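Local coordinates for protein glyoxalase-related enzyme (Fulvimarina pelagi, PDB 3BQX) that is of unknown function but belongs to the glyoxalase-like vicinal oxygen chelate (VOC) superfamily, whose members are mostly metal-dependent enzymes acting on small molecules, at residues D15-Y23 and R34-Q42. Sequence-based numbering, arbitrary orientation.
Sequences DLEASARFY and RNPEIIFYQ
Tyr41 and Tyr23 meet obliquely, their ring planes at 51°. What touches is the phenol end of Tyr41, whose OH lies 3.4 Å from Tyr23 CB. Two waters sit in the plane of the Tyr41 ring at its hydroxyl edge. One lies 2.7 Å from Tyr41 OH and also bonds to Ser19 OG; the other, 2.8 Å from Tyr41 OH, donates to the backbone Ala20 O. A tyrosine suits this place because its ring packs against the helix while its hydroxyl joins helix and strand through water. The Tyr23 ring carries Phe22 CD2 over the centre of one face and Ser19 OG at its edge, and its own hydroxyl leads away to Asp115 and Trp121. Arg34, with CG anti to its backbone N (chi1 171°), runs extended as far as NE and brings NH1 obliquely to 4.0 Å from Ala20 CB.

Ala20, with only a methyl, lets Ile39 CD1 come to 4.0 Å from its CB. Leu16 and Ile39, whose branched chains fill the helix-strand interface, lie alongside in opposite senses, and Leu16 CD2 makes a tight methyl-carbonyl contact, 3.1 Å from Asn35 O. Asn35 OD1 accepts from Glu37 N, closing an Asx turn, and from Ile38 N, making the Asx motif; the two donors approach from opposite faces of the amide plane. Asp15 N-caps the helix through OD2 and Ala18 N.

The βαβββ module characteristic of the VOC fold includes both elements; residues 16-23 run within 16° of parallel to strand 38-42. Packing is thus apolar plus methyl against carbonyl, while the polar link runs through the two waters on Tyr41 OH.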
# COMPACT_ATOMS: atom_id res chain seq x y z
N ASP A 15 -2.89 18.18 -1.85
CA ASP A 15 -3.42 19.09 -0.83
C ASP A 15 -3.77 18.35 0.46
O ASP A 15 -4.64 17.47 0.46
CB ASP A 15 -4.66 19.79 -1.37
CG ASP A 15 -5.18 20.86 -0.44
OD1 ASP A 15 -4.57 21.95 -0.38
OD2 ASP A 15 -6.20 20.61 0.24
N LEU A 16 -3.12 18.72 1.56
CA LEU A 16 -3.38 18.08 2.85
C LEU A 16 -4.81 18.19 3.36
O LEU A 16 -5.36 17.22 3.88
CB LEU A 16 -2.44 18.62 3.92
CG LEU A 16 -1.18 17.81 4.22
CD1 LEU A 16 -0.24 17.89 3.04
CD2 LEU A 16 -0.51 18.34 5.47
N GLU A 17 -5.41 19.37 3.23
CA GLU A 17 -6.77 19.54 3.71
C GLU A 17 -7.75 18.64 2.98
O GLU A 17 -8.60 18.00 3.60
CB GLU A 17 -7.19 21.01 3.59
CG GLU A 17 -8.50 21.32 4.32
CD GLU A 17 -8.80 22.81 4.36
OE1 GLU A 17 -8.95 23.42 3.28
OE2 GLU A 17 -8.89 23.36 5.48
N ALA A 18 -7.62 18.57 1.65
CA ALA A 18 -8.50 17.73 0.85
C ALA A 18 -8.32 16.26 1.21
O ALA A 18 -9.28 15.50 1.32
CB ALA A 18 -8.22 17.95 -0.64
N SER A 19 -7.07 15.86 1.39
CA SER A 19 -6.75 14.48 1.75
C SER A 19 -7.26 14.17 3.16
O SER A 19 -7.88 13.13 3.39
CB SER A 19 -5.24 14.26 1.67
OG SER A 19 -4.92 12.89 1.83
N ALA A 20 -7.00 15.07 4.10
CA ALA A 20 -7.44 14.89 5.48
C ALA A 20 -8.97 14.77 5.56
O ALA A 20 -9.50 14.06 6.41
CB ALA A 20 -6.96 16.05 6.35
N ARG A 21 -9.67 15.48 4.68
CA ARG A 21 -11.13 15.44 4.65
C ARG A 21 -11.61 14.05 4.24
O ARG A 21 -12.52 13.48 4.86
CB ARG A 21 -11.67 16.48 3.67
CG ARG A 21 -13.19 16.46 3.55
CD ARG A 21 -13.64 17.24 2.32
NE ARG A 21 -15.07 17.10 2.09
CZ ARG A 21 -15.67 17.41 0.94
NH1 ARG A 21 -14.96 17.87 -0.08
NH2 ARG A 21 -16.98 17.25 0.81
N PHE A 22 -11.00 13.50 3.20
CA PHE A 22 -11.36 12.17 2.71
C PHE A 22 -11.12 11.09 3.76
O PHE A 22 -12.02 10.31 4.07
CB PHE A 22 -10.55 11.83 1.45
CG PHE A 22 -10.87 10.47 0.88
CD1 PHE A 22 -12.04 10.27 0.15
CD2 PHE A 22 -10.00 9.40 1.07
CE1 PHE A 22 -12.34 9.01 -0.39
CE2 PHE A 22 -10.30 8.14 0.54
CZ PHE A 22 -11.47 7.95 -0.19
N TYR A 23 -9.92 11.05 4.32
CA TYR A 23 -9.61 10.03 5.31
C TYR A 23 -10.26 10.28 6.66
O TYR A 23 -10.64 9.33 7.35
CB TYR A 23 -8.08 9.88 5.44
CG TYR A 23 -7.49 9.29 4.17
CD1 TYR A 23 -7.73 7.96 3.84
CD2 TYR A 23 -6.81 10.08 3.26
CE1 TYR A 23 -7.32 7.44 2.62
CE2 TYR A 23 -6.40 9.58 2.03
CZ TYR A 23 -6.66 8.25 1.72
OH TYR A 23 -6.31 7.76 0.48
N ARG A 34 0.84 14.91 12.22
CA ARG A 34 0.53 15.83 11.15
C ARG A 34 1.35 17.10 11.20
O ARG A 34 1.56 17.66 12.27
CB ARG A 34 -0.95 16.21 11.15
CG ARG A 34 -1.26 17.34 10.18
CD ARG A 34 -2.74 17.62 10.06
NE ARG A 34 -2.98 18.68 9.08
CZ ARG A 34 -4.18 19.06 8.66
NH1 ARG A 34 -5.27 18.46 9.13
NH2 ARG A 34 -4.30 20.03 7.77
N ASN A 35 1.83 17.53 10.04
CA ASN A 35 2.55 18.79 9.92
C ASN A 35 2.18 19.32 8.54
O ASN A 35 1.44 18.67 7.80
CB ASN A 35 4.07 18.62 10.13
CG ASN A 35 4.75 17.84 9.03
OD1 ASN A 35 4.25 17.75 7.91
ND2 ASN A 35 5.92 17.29 9.34
N PRO A 36 2.64 20.52 8.17
CA PRO A 36 2.29 21.07 6.86
C PRO A 36 2.58 20.25 5.60
O PRO A 36 2.06 20.57 4.53
CB PRO A 36 3.02 22.41 6.84
CG PRO A 36 2.96 22.82 8.28
CD PRO A 36 3.34 21.54 8.99
N GLU A 37 3.39 19.20 5.70
CA GLU A 37 3.69 18.40 4.52
C GLU A 37 3.31 16.93 4.55
O GLU A 37 3.27 16.28 3.51
CB GLU A 37 5.18 18.52 4.16
CG GLU A 37 6.12 17.79 5.10
CD GLU A 37 7.57 17.93 4.69
OE1 GLU A 37 8.09 19.06 4.72
OE2 GLU A 37 8.20 16.90 4.33
N ILE A 38 3.01 16.39 5.73
CA ILE A 38 2.69 14.97 5.81
C ILE A 38 1.72 14.64 6.94
O ILE A 38 1.65 15.34 7.95
CB ILE A 38 3.99 14.15 6.00
CG1 ILE A 38 3.76 12.67 5.68
CG2 ILE A 38 4.51 14.31 7.42
CD1 ILE A 38 5.08 11.87 5.55
N ILE A 39 0.96 13.56 6.74
CA ILE A 39 0.03 13.07 7.75
C ILE A 39 0.23 11.57 7.87
O ILE A 39 0.36 10.87 6.87
CB ILE A 39 -1.44 13.34 7.37
CG1 ILE A 39 -1.70 14.85 7.30
CG2 ILE A 39 -2.37 12.69 8.39
CD1 ILE A 39 -3.09 15.22 6.85
N PHE A 40 0.30 11.08 9.11
CA PHE A 40 0.45 9.65 9.37
C PHE A 40 -0.78 9.14 10.11
O PHE A 40 -1.27 9.79 11.04
CB PHE A 40 1.65 9.35 10.28
CG PHE A 40 3.00 9.59 9.64
CD1 PHE A 40 3.29 9.13 8.37
CD2 PHE A 40 4.00 10.24 10.36
CE1 PHE A 40 4.56 9.30 7.82
CE2 PHE A 40 5.27 10.42 9.81
CZ PHE A 40 5.55 9.95 8.54
N TYR A 41 -1.27 7.98 9.70
CA TYR A 41 -2.40 7.33 10.36
C TYR A 41 -1.90 5.96 10.81
O TYR A 41 -1.27 5.24 10.03
CB TYR A 41 -3.56 7.11 9.39
CG TYR A 41 -4.13 8.36 8.75
CD1 TYR A 41 -5.18 9.07 9.34
CD2 TYR A 41 -3.62 8.84 7.54
CE1 TYR A 41 -5.71 10.21 8.75
CE2 TYR A 41 -4.14 9.98 6.94
CZ TYR A 41 -5.18 10.66 7.55
OH TYR A 41 -5.66 11.80 6.96
N GLN A 42 -2.15 5.59 12.06
CA GLN A 42 -1.73 4.27 12.54
C GLN A 42 -2.74 3.24 12.06
O GLN A 42 -3.93 3.34 12.39
CB GLN A 42 -1.64 4.24 14.07
CG GLN A 42 -1.19 2.88 14.60
CD GLN A 42 0.22 2.52 14.16
OE1 GLN A 42 1.17 3.22 14.49
NE2 GLN A 42 0.36 1.43 13.41
O HOH W 1 -4.53 12.62 4.60
O HOH W 2 -7.52 13.16 8.53